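Local coordinates for protein putative glycosyltransferase (GalT1) (Streptococcus parasanguinis FW213, PDB 5HEA) that probably transfers sugars from a nucleotide-sugar donor, this chain being the C-terminal glycosyltransferase family 2 part of a longer bacterial protein, at residues V13-E17 against D42-S48; T146-M151 against Y199-I205; T166-T170 against S212-S216; Y259-K264 against L288-Y292. All blocks are in the same frame, centred on the assembly; numbering follows the deposited sequence.

Contact 1 of 4, residues V13-E17 against D42-S48; sequences VYNVE and DGSTDNS
Two loops that follow parallel strands 7-13 and 35-41 can be joined largely through backbone amides and polar side chains. The strand pairing ends with Asp42 N donating to Val13 O (2.9 Å). Beyond it the segments are irregular until helix 48-58 begins at Ser48; Asn15 is left-handed (phi/psi 50/55), Tyr14 lies nearest Ser44 (CA-CA 4.9 Å) and Glu17 nearest Ser48 (CA-CA 4.7 Å). Asn15 N donates to Ser44 OG (3.1 Å), which also bonds Asn41. With chi1 m, Asn15 OD1 accepts from Thr45 N (2.7 Å) and weakly from Asp46 N (3.4 Å), while ND2 donates to Thr45 OG1 (3.2 Å). Asp46, chi1 p, forms an Asx turn, its OD1 taking Ser48 N (3.0 Å) and Ser48 OG (2.7 Å), its OD2 Glu17 N (3.1 Å). Ser48 OG accepts from Val16 N (2.9 Å), and Glu17 OE1 from Asn47 N (3.1 Å). Glu17 OE1 and Asp46 OD2, like charges 4.0 Å apart, are each offset by an amide. Such strand-end loops characterise the nucleotide-binding half of GT-A folds. The Asp42 carboxylate bonds Gln67, Ala70 N and Gly71 N. Five amides thus find side-chain acceptors across the contact; directional bonds hold the loops, with Val13 and Tyr14 adding apolar contact.

Contact 2 of 4, residues T146-M151 against Y199-I205; sequences TIAEWM and YLKASQI
Ile147 loses more surface here than any other residue of the two segments, and the geometry can be built outward from it. It opens the short helix 147-150, which is entered through a capping box: Thr146 OG1 accepts from Glu149 N (3.0 Å) and Glu149 OE1 from Thr146 N (3.1 Å), with Thr146 at chi1 p. The opposing segment ends helix 195-201, turns at Ala202 and Ser203, and enters strand 204-217; Thr146 and Gln204 are closest, CA to CA 5.0 Å. Ile147, m at both chi angles, pushes CD1 into that turn, 4.0 Å from Ala202 CB and 3.8 Å from Ile205 CD1, while its CG1 lies 3.2 Å from Ala202 O. A water bridges the backbones, accepting from Ile147 N (3.0 Å) and donating to Ser203 O (2.7 Å). Here a helical turn following strand 142-146 packs on the helix-to-strand corner of the antiparallel neighbour in the sheet, and strand 116-125 lies against the same core through Ile116 and Val118. Trp150, chi1 t, contributes next. Ile205 CD1 makes a CH-pi contact 3.7 Å from the centroid of the Trp150 five-membered ring. The edge of the Trp150 five-membered ring also meets the Tyr199 face in an edge-to-face pair, centroids 4.3 Å apart and planes at 74°. Met151 CE fills in beside them, 3.4 Å from both Tyr199 CB and Leu200 CD2.

Contact 3 of 4, residues T166-T170 against S212-S216; sequences TFSPT and SYYYS
An aromatic cluster of Phe167, Tyr213 and Tyr215 lies beside the acidic loop holding Asp92 and Asp95, which probably corresponds to the DXD region of GT-A glycosyltransferases. The segment 166-170 is an irregular loop leading to strand 171-174; in it Thr170 has positive phi (77/8). Opposite runs 212-216, which turns a corner at Tyr213 and continues as extended strand. Tyr213 and Tyr215 both point their CA-to-CB bonds toward the loop; each has chi1 t, as does Phe167. The Phe167 edge approaches the Tyr213 face in an offset edge-to-face pair, centroids 5.7 Å apart and planes at 81°. Tyr215 in turn presents its edge to the Phe167 face, centroids 5.5 Å apart, planes at 70°. Within these ring pairs the closest atoms are Phe167 CE2 to Tyr213 CE1, 3.7 Å, and Phe167 CZ to Tyr215 CD2, 3.5 Å. Pro169 CB packs 3.4 Å from Tyr213 CE2, and Thr170 CG2 lies 3.9 Å from Tyr213 CG. The Tyr213 hydroxyl is bonded to Asp95 and to the backbone of Asp92. The contact is thus apolar between its segments, yet that hydroxyl joins the ring cluster to the acidic loop, a position consistent with the nucleotide-binding region of the family.

Contact 4 of 4, residues Y259-K264 against L288-Y292; sequences YKGRLK and LIENY
This is a sparse helix-helix contact at the C-terminal end of the chain, joining helix 253-272 to the last turn of helix 276-291. Both segments are helical, up to Tyr292, which leaves helical angles. The nearest backbone approach is Lys260 to Ile289, CA to CA 8.0 Å, so side chains alone bridge the gap. Ile289, with chi1 m and chi2 t, is the centre: its CD1 lies 3.6 Å from Leu263 CD1 and 4.2 Å from Tyr259 CE2, while its CG2 touches Lys260 CE at 3.5 Å. The two helices form a hairpin through the short connection after residue 272, and the disulfides Cys266-Cys282 and Cys267-Cys283 tie them nearer that turn; helix 231-247 also packs on Tyr259, through Ala238 and Ile242, and the Tyr259 hydroxyl bonds Glu239. At the exposed margin Lys264 NZ and Glu290 OE2 form a long salt bridge of 3.7 Å, and the same NZ bonds weakly to Lys260 O at 3.0 Å. Ser247 of the third subunit packs on Tyr259 and Ile289.

Overall arrangement
The four contacts sample a GT-A-like core and the helical region appended to it. Contact 1 lies at the C-terminal ends of parallel strands 7-13 and 35-41, about 20 Å centre to centre from contact 3. Both border the acidic loop: Val16 of contact 1 touches Ser93 and Asp94, while Phe167 and Tyr213 of contact 3 meet Asp92, consistent with a shared nucleotide-binding region. Contacts 2 and 3 draw on opposite ends of strand 204-217, their centres about 20 Å apart, and contact 2 lies across the chain's centre from contact 1, 36 Å away between centres. Segment 259-264 of contact 4 touches contact 3: Arg262 NH2 lies 3.9 Å from Thr166 CG2. Contacts 2 and 4 both touch the third subunit.

Contact 1 of 4, residues V13-E17 against D42-S48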
# COMPACT_ATOMS: atom_id res chain seq x y z
N VAL A 13 -15.97 -3.05 23.49
CA VAL A 13 -16.03 -1.62 23.74
C VAL A 13 -15.22 -0.90 22.67
O VAL A 13 -14.00 -1.07 22.59
CB VAL A 13 -15.45 -1.26 25.13
CG1 VAL A 13 -15.36 0.26 25.31
CG2 VAL A 13 -16.31 -1.86 26.23
N TYR A 14 -15.91 -0.11 21.85
CA TYR A 14 -15.23 0.76 20.90
C TYR A 14 -15.96 2.10 20.79
O TYR A 14 -17.08 2.17 20.30
CB TYR A 14 -15.07 0.12 19.50
CG TYR A 14 -14.26 1.01 18.57
CD1 TYR A 14 -12.91 1.22 18.80
CD2 TYR A 14 -14.86 1.66 17.50
CE1 TYR A 14 -12.17 2.05 17.98
CE2 TYR A 14 -14.12 2.49 16.67
CZ TYR A 14 -12.77 2.68 16.92
OH TYR A 14 -12.02 3.49 16.11
N ASN A 15 -15.32 3.15 21.30
CA ASN A 15 -15.81 4.53 21.20
C ASN A 15 -17.26 4.70 21.61
O ASN A 15 -18.09 5.22 20.85
CB ASN A 15 -15.56 5.09 19.80
CG ASN A 15 -14.09 5.38 19.55
OD1 ASN A 15 -13.26 5.15 20.43
ND2 ASN A 15 -13.77 5.87 18.37
N VAL A 16 -17.58 4.26 22.83
CA VAL A 16 -18.94 4.34 23.34
C VAL A 16 -19.02 5.15 24.63
O VAL A 16 -19.83 4.85 25.52
CB VAL A 16 -19.53 2.93 23.55
CG1 VAL A 16 -19.93 2.32 22.21
CG2 VAL A 16 -18.52 2.02 24.27
N GLU A 17 -18.20 6.19 24.73
CA GLU A 17 -18.12 6.99 25.96
C GLU A 17 -19.48 7.49 26.48
O GLU A 17 -19.68 7.62 27.69
CB GLU A 17 -17.14 8.16 25.80
CG GLU A 17 -17.66 9.32 24.97
CD GLU A 17 -16.64 10.45 24.81
OE1 GLU A 17 -15.50 10.33 25.32
OE2 GLU A 17 -16.98 11.46 24.16
N ASP A 42 -11.39 -2.21 22.32
CA ASP A 42 -10.83 -2.46 20.99
C ASP A 42 -10.12 -1.21 20.47
O ASP A 42 -10.42 -0.72 19.37
CB ASP A 42 -11.99 -2.90 20.07
CG ASP A 42 -11.53 -3.35 18.69
OD1 ASP A 42 -10.46 -4.00 18.56
OD2 ASP A 42 -12.26 -3.05 17.72
N GLY A 43 -9.20 -0.68 21.26
CA GLY A 43 -8.43 0.48 20.84
C GLY A 43 -9.25 1.77 20.75
O GLY A 43 -9.01 2.58 19.87
N SER A 44 -10.22 1.94 21.64
CA SER A 44 -11.02 3.17 21.66
C SER A 44 -10.15 4.42 21.71
O SER A 44 -9.07 4.42 22.31
CB SER A 44 -11.95 3.22 22.87
OG SER A 44 -12.88 2.15 22.84
N THR A 45 -10.64 5.48 21.08
CA THR A 45 -9.90 6.73 21.02
C THR A 45 -10.62 7.86 21.73
O THR A 45 -10.14 8.99 21.73
CB THR A 45 -9.63 7.14 19.57
OG1 THR A 45 -10.88 7.12 18.87
CG2 THR A 45 -8.69 6.14 18.92
N ASP A 46 -11.78 7.58 22.32
CA ASP A 46 -12.45 8.55 23.18
C ASP A 46 -12.12 8.27 24.65
O ASP A 46 -11.01 7.82 24.96
CB ASP A 46 -13.97 8.60 22.93
CG ASP A 46 -14.66 7.26 23.17
OD1 ASP A 46 -13.98 6.30 23.59
OD2 ASP A 46 -15.90 7.17 22.95
N ASN A 47 -13.06 8.51 25.56
CA ASN A 47 -12.81 8.26 26.98
C ASN A 47 -13.20 6.85 27.44
O ASN A 47 -13.14 6.56 28.63
CB ASN A 47 -13.52 9.31 27.85
CG ASN A 47 -12.87 10.69 27.75
OD1 ASN A 47 -11.65 10.83 27.85
ND2 ASN A 47 -13.69 11.71 27.55
N SER A 48 -13.60 6.00 26.50
CA SER A 48 -14.09 4.66 26.83
C SER A 48 -13.09 3.83 27.64
O SER A 48 -13.47 3.16 28.59
CB SER A 48 -14.49 3.88 25.57
OG SER A 48 -15.53 4.53 24.86

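Contact 2 of 4, residues T146-M151 against Y199-I205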
# COMPACT_ATOMS: atom_id res chain seq x y z
N THR A 146 -37.07 -27.88 20.01
CA THR A 146 -36.05 -28.68 19.34
C THR A 146 -35.35 -27.73 18.38
O THR A 146 -35.87 -26.65 18.07
CB THR A 146 -36.67 -29.81 18.50
OG1 THR A 146 -37.40 -29.23 17.41
CG2 THR A 146 -37.60 -30.69 19.34
N ILE A 147 -34.19 -28.13 17.88
CA ILE A 147 -33.47 -27.26 16.96
C ILE A 147 -34.28 -27.06 15.67
O ILE A 147 -34.36 -25.95 15.16
CB ILE A 147 -32.06 -27.77 16.64
CG1 ILE A 147 -31.31 -28.07 17.94
CG2 ILE A 147 -31.30 -26.76 15.78
CD1 ILE A 147 -31.44 -26.97 19.00
N ALA A 148 -34.91 -28.13 15.18
CA ALA A 148 -35.76 -28.04 13.99
C ALA A 148 -36.91 -27.04 14.14
O ALA A 148 -37.16 -26.22 13.25
CB ALA A 148 -36.29 -29.41 13.60
N GLU A 149 -37.60 -27.10 15.28
CA GLU A 149 -38.64 -26.12 15.62
C GLU A 149 -38.06 -24.72 15.75
O GLU A 149 -38.66 -23.73 15.32
CB GLU A 149 -39.31 -26.49 16.95
CG GLU A 149 -40.13 -27.76 16.91
CD GLU A 149 -40.67 -28.15 18.28
OE1 GLU A 149 -40.04 -27.79 19.30
OE2 GLU A 149 -41.73 -28.81 18.34
N TRP A 150 -36.90 -24.64 16.39
CA TRP A 150 -36.24 -23.36 16.58
C TRP A 150 -35.89 -22.70 15.23
O TRP A 150 -36.16 -21.51 15.03
CB TRP A 150 -34.98 -23.53 17.43
CG TRP A 150 -34.31 -22.25 17.71
CD1 TRP A 150 -33.15 -21.79 17.16
CD2 TRP A 150 -34.79 -21.21 18.57
NE1 TRP A 150 -32.86 -20.54 17.65
CE2 TRP A 150 -33.85 -20.16 18.52
CE3 TRP A 150 -35.91 -21.08 19.40
CZ2 TRP A 150 -33.99 -18.98 19.26
CZ3 TRP A 150 -36.05 -19.91 20.13
CH2 TRP A 150 -35.10 -18.88 20.06
N MET A 151 -35.34 -23.49 14.31
CA MET A 151 -34.91 -22.98 13.00
C MET A 151 -36.07 -22.72 12.04
O MET A 151 -35.87 -22.74 10.82
CB MET A 151 -33.95 -23.98 12.34
CG MET A 151 -32.65 -24.25 13.11
SD MET A 151 -31.59 -22.80 13.31
CE MET A 151 -30.18 -23.56 14.07
N TYR A 199 -26.60 -22.52 17.82
CA TYR A 199 -27.89 -23.22 17.89
C TYR A 199 -27.77 -24.67 17.37
O TYR A 199 -28.30 -25.62 17.97
CB TYR A 199 -28.93 -22.50 17.03
CG TYR A 199 -29.34 -21.11 17.45
CD1 TYR A 199 -29.35 -20.73 18.78
CD2 TYR A 199 -29.76 -20.19 16.49
CE1 TYR A 199 -29.74 -19.45 19.14
CE2 TYR A 199 -30.15 -18.91 16.84
CZ TYR A 199 -30.13 -18.55 18.17
OH TYR A 199 -30.53 -17.29 18.51
N LEU A 200 -27.07 -24.83 16.26
CA LEU A 200 -26.93 -26.16 15.65
C LEU A 200 -26.14 -27.13 16.55
O LEU A 200 -26.21 -28.34 16.37
CB LEU A 200 -26.30 -26.06 14.26
CG LEU A 200 -27.13 -25.35 13.19
CD1 LEU A 200 -26.28 -25.07 11.94
CD2 LEU A 200 -28.37 -26.18 12.83
N LYS A 201 -25.39 -26.59 17.51
CA LYS A 201 -24.65 -27.42 18.47
C LYS A 201 -25.57 -27.90 19.59
O LYS A 201 -25.26 -28.87 20.27
CB LYS A 201 -23.48 -26.65 19.07
CG LYS A 201 -22.31 -26.38 18.13
CD LYS A 201 -21.43 -27.60 17.98
CE LYS A 201 -19.99 -27.21 17.65
NZ LYS A 201 -19.21 -26.73 18.83
N ALA A 202 -26.69 -27.22 19.79
CA ALA A 202 -27.55 -27.49 20.95
C ALA A 202 -28.53 -28.64 20.71
O ALA A 202 -28.77 -29.04 19.57
CB ALA A 202 -28.30 -26.22 21.36
N SER A 203 -29.09 -29.17 21.80
CA SER A 203 -30.13 -30.21 21.73
C SER A 203 -31.51 -29.58 21.93
O SER A 203 -32.49 -29.99 21.31
CB SER A 203 -29.92 -31.29 22.80
OG SER A 203 -28.79 -32.09 22.51
N GLN A 204 -31.57 -28.59 22.82
CA GLN A 204 -32.82 -27.90 23.12
C GLN A 204 -32.55 -26.45 23.48
O GLN A 204 -31.55 -26.13 24.14
CB GLN A 204 -33.54 -28.58 24.29
CG GLN A 204 -34.82 -27.86 24.73
CD GLN A 204 -35.54 -28.59 25.85
OE1 GLN A 204 -36.30 -29.53 25.60
NE2 GLN A 204 -35.30 -28.17 27.08
N ILE A 205 -33.44 -25.57 23.05
CA ILE A 205 -33.32 -24.16 23.31
C ILE A 205 -34.58 -23.67 24.02
O ILE A 205 -35.68 -24.06 23.65
CB ILE A 205 -33.12 -23.41 21.99
CG1 ILE A 205 -31.85 -23.95 21.29
CG2 ILE A 205 -33.09 -21.90 22.24
CD1 ILE A 205 -31.56 -23.32 19.94
O HOH W 1 -33.20 -30.83 18.88

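Contact 3 of 4, residues T166-T170 against S212-S216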
# COMPACT_ATOMS: atom_id res chain seq x y z
N THR A 166 -29.30 -12.63 13.84
CA THR A 166 -28.32 -11.58 13.57
C THR A 166 -28.00 -10.72 14.80
O THR A 166 -27.28 -9.73 14.67
CB THR A 166 -28.76 -10.70 12.39
OG1 THR A 166 -29.90 -9.92 12.77
CG2 THR A 166 -29.14 -11.57 11.21
N PHE A 167 -28.54 -11.09 15.96
CA PHE A 167 -28.26 -10.34 17.19
C PHE A 167 -27.62 -11.25 18.24
O PHE A 167 -28.23 -12.22 18.70
CB PHE A 167 -29.54 -9.69 17.75
CG PHE A 167 -29.27 -8.54 18.68
CD1 PHE A 167 -28.39 -7.53 18.32
CD2 PHE A 167 -29.91 -8.46 19.91
CE1 PHE A 167 -28.14 -6.46 19.18
CE2 PHE A 167 -29.67 -7.41 20.78
CZ PHE A 167 -28.77 -6.40 20.41
N SER A 168 -26.39 -10.96 18.62
CA SER A 168 -25.70 -11.81 19.59
C SER A 168 -26.15 -11.71 21.07
O SER A 168 -26.08 -12.72 21.78
CB SER A 168 -24.18 -11.67 19.46
OG SER A 168 -23.78 -10.33 19.65
N PRO A 169 -26.56 -10.52 21.55
CA PRO A 169 -27.06 -10.50 22.93
C PRO A 169 -28.41 -11.19 23.10
O PRO A 169 -28.97 -11.71 22.12
CB PRO A 169 -27.21 -9.00 23.24
CG PRO A 169 -26.20 -8.34 22.29
CD PRO A 169 -26.34 -9.15 21.03
N THR A 170 -28.91 -11.16 24.33
CA THR A 170 -30.20 -11.76 24.75
C THR A 170 -30.15 -13.27 24.90
O THR A 170 -31.17 -13.91 25.11
CB THR A 170 -31.45 -11.34 23.87
OG1 THR A 170 -31.60 -12.22 22.75
CG2 THR A 170 -31.37 -9.88 23.40
N SER A 212 -36.29 -7.96 28.31
CA SER A 212 -35.50 -7.59 29.48
C SER A 212 -34.18 -6.95 29.08
O SER A 212 -33.46 -6.39 29.92
CB SER A 212 -35.24 -8.82 30.34
OG SER A 212 -36.46 -9.35 30.81
N TYR A 213 -33.87 -7.05 27.80
CA TYR A 213 -32.71 -6.38 27.22
C TYR A 213 -33.22 -5.15 26.47
O TYR A 213 -34.24 -5.24 25.77
CB TYR A 213 -32.01 -7.34 26.26
CG TYR A 213 -30.69 -6.84 25.67
CD1 TYR A 213 -30.68 -5.99 24.56
CD2 TYR A 213 -29.47 -7.26 26.19
CE1 TYR A 213 -29.47 -5.55 23.99
CE2 TYR A 213 -28.26 -6.81 25.64
CZ TYR A 213 -28.27 -5.96 24.54
OH TYR A 213 -27.08 -5.53 23.98
N TYR A 214 -32.53 -4.02 26.61
CA TYR A 214 -32.91 -2.79 25.92
C TYR A 214 -31.91 -2.40 24.83
O TYR A 214 -30.73 -2.14 25.11
CB TYR A 214 -33.16 -1.65 26.91
CG TYR A 214 -34.38 -1.91 27.78
CD1 TYR A 214 -35.66 -1.70 27.28
CD2 TYR A 214 -34.25 -2.39 29.07
CE1 TYR A 214 -36.79 -1.95 28.05
CE2 TYR A 214 -35.37 -2.66 29.85
CZ TYR A 214 -36.63 -2.44 29.33
OH TYR A 214 -37.75 -2.68 30.09
N TYR A 215 -32.40 -2.37 23.60
CA TYR A 215 -31.61 -2.06 22.42
C TYR A 215 -31.68 -0.55 22.20
O TYR A 215 -32.75 0.00 21.95
CB TYR A 215 -32.19 -2.81 21.20
CG TYR A 215 -31.46 -2.57 19.91
CD1 TYR A 215 -31.83 -1.55 19.05
CD2 TYR A 215 -30.39 -3.38 19.54
CE1 TYR A 215 -31.16 -1.33 17.85
CE2 TYR A 215 -29.71 -3.17 18.35
CZ TYR A 215 -30.10 -2.15 17.51
OH TYR A 215 -29.43 -1.94 16.33
N SER A 216 -30.53 0.11 22.32
CA SER A 216 -30.45 1.55 22.10
C SER A 216 -30.55 1.87 20.61
O SER A 216 -29.74 1.40 19.81
CB SER A 216 -29.13 2.08 22.64
OG SER A 216 -28.87 3.38 22.15

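Contact 4 of 4, residues Y259-K264 against L288-Y292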
# COMPACT_ATOMS: atom_id res chain seq x y z
N TYR A 259 -33.44 -15.43 1.99
CA TYR A 259 -32.42 -15.25 0.95
C TYR A 259 -32.94 -14.43 -0.23
O TYR A 259 -32.26 -13.52 -0.70
CB TYR A 259 -31.95 -16.64 0.48
CG TYR A 259 -30.87 -16.67 -0.61
CD1 TYR A 259 -29.72 -15.91 -0.51
CD2 TYR A 259 -30.98 -17.54 -1.69
CE1 TYR A 259 -28.73 -15.98 -1.49
CE2 TYR A 259 -30.00 -17.62 -2.67
CZ TYR A 259 -28.87 -16.84 -2.56
OH TYR A 259 -27.90 -16.93 -3.53
N LYS A 260 -34.15 -14.74 -0.70
CA LYS A 260 -34.71 -14.01 -1.84
C LYS A 260 -34.91 -12.54 -1.50
O LYS A 260 -34.66 -11.67 -2.33
CB LYS A 260 -36.04 -14.63 -2.29
CG LYS A 260 -35.90 -16.04 -2.82
CD LYS A 260 -37.23 -16.62 -3.30
CE LYS A 260 -37.09 -18.11 -3.59
NZ LYS A 260 -38.19 -18.74 -4.35
N GLY A 261 -35.36 -12.27 -0.28
CA GLY A 261 -35.48 -10.91 0.22
C GLY A 261 -34.16 -10.16 0.27
O GLY A 261 -34.09 -8.99 -0.12
N ARG A 262 -33.09 -10.83 0.72
CA ARG A 262 -31.76 -10.22 0.74
C ARG A 262 -31.23 -9.92 -0.67
O ARG A 262 -30.66 -8.85 -0.90
CB ARG A 262 -30.76 -11.09 1.51
CG ARG A 262 -31.05 -11.13 3.01
CD ARG A 262 -30.11 -12.09 3.75
NE ARG A 262 -30.33 -12.05 5.20
CZ ARG A 262 -29.42 -12.37 6.12
NH1 ARG A 262 -28.18 -12.74 5.76
NH2 ARG A 262 -29.73 -12.32 7.40
N LEU A 263 -31.41 -10.85 -1.60
CA LEU A 263 -31.01 -10.64 -2.98
C LEU A 263 -31.65 -9.38 -3.58
O LEU A 263 -30.99 -8.60 -4.27
CB LEU A 263 -31.37 -11.87 -3.84
CG LEU A 263 -30.47 -13.08 -3.56
CD1 LEU A 263 -31.02 -14.32 -4.28
CD2 LEU A 263 -29.04 -12.79 -4.00
N LYS A 264 -32.95 -9.20 -3.31
CA LYS A 264 -33.69 -8.03 -3.77
C LYS A 264 -33.06 -6.75 -3.23
O LYS A 264 -32.84 -5.79 -3.97
CB LYS A 264 -35.15 -8.10 -3.32
CG LYS A 264 -36.09 -8.74 -4.34
CD LYS A 264 -37.52 -8.88 -3.82
CE LYS A 264 -37.70 -10.13 -2.96
NZ LYS A 264 -37.33 -11.39 -3.70
N LEU A 288 -32.52 -15.60 -11.88
CA LEU A 288 -32.63 -17.06 -12.03
C LEU A 288 -33.77 -17.60 -11.18
O LEU A 288 -34.56 -18.43 -11.62
CB LEU A 288 -31.32 -17.75 -11.65
CG LEU A 288 -30.14 -17.57 -12.61
CD1 LEU A 288 -28.88 -18.21 -12.05
CD2 LEU A 288 -30.49 -18.14 -13.97
N ILE A 289 -33.83 -17.14 -9.94
CA ILE A 289 -34.80 -17.64 -8.99
C ILE A 289 -36.24 -17.31 -9.42
O ILE A 289 -37.13 -18.17 -9.39
CB ILE A 289 -34.51 -17.09 -7.59
CG1 ILE A 289 -33.24 -17.72 -7.03
CG2 ILE A 289 -35.68 -17.35 -6.65
CD1 ILE A 289 -32.76 -17.08 -5.76
N GLU A 290 -36.44 -16.07 -9.86
CA GLU A 290 -37.78 -15.59 -10.21
C GLU A 290 -38.22 -15.96 -11.62
O GLU A 290 -39.40 -16.16 -11.88
CB GLU A 290 -37.87 -14.07 -10.03
CG GLU A 290 -37.81 -13.62 -8.58
CD GLU A 290 -38.03 -12.13 -8.42
OE1 GLU A 290 -37.96 -11.39 -9.43
OE2 GLU A 290 -38.29 -11.68 -7.27
N ASN A 291 -37.27 -16.05 -12.55
CA ASN A 291 -37.65 -16.23 -13.95
C ASN A 291 -37.26 -17.56 -14.56
O ASN A 291 -37.71 -17.89 -15.65
CB ASN A 291 -37.14 -15.05 -14.78
CG ASN A 291 -37.71 -13.72 -14.30
OD1 ASN A 291 -38.90 -13.63 -14.02
ND2 ASN A 291 -36.85 -12.71 -14.19
N TYR A 292 -36.43 -18.32 -13.86
CA TYR A 292 -36.03 -19.64 -14.35
C TYR A 292 -36.16 -20.74 -13.31
O TYR A 292 -35.24 -21.55 -13.17
CB TYR A 292 -34.59 -19.59 -14.88
CG TYR A 292 -34.37 -18.56 -15.96
CD1 TYR A 292 -34.12 -17.23 -15.64
CD2 TYR A 292 -34.40 -18.92 -17.31
CE1 TYR A 292 -33.91 -16.28 -16.63
CE2 TYR A 292 -34.19 -17.97 -18.31
CZ TYR A 292 -33.95 -16.66 -17.96
OH TYR A 292 -33.74 -15.71 -18.93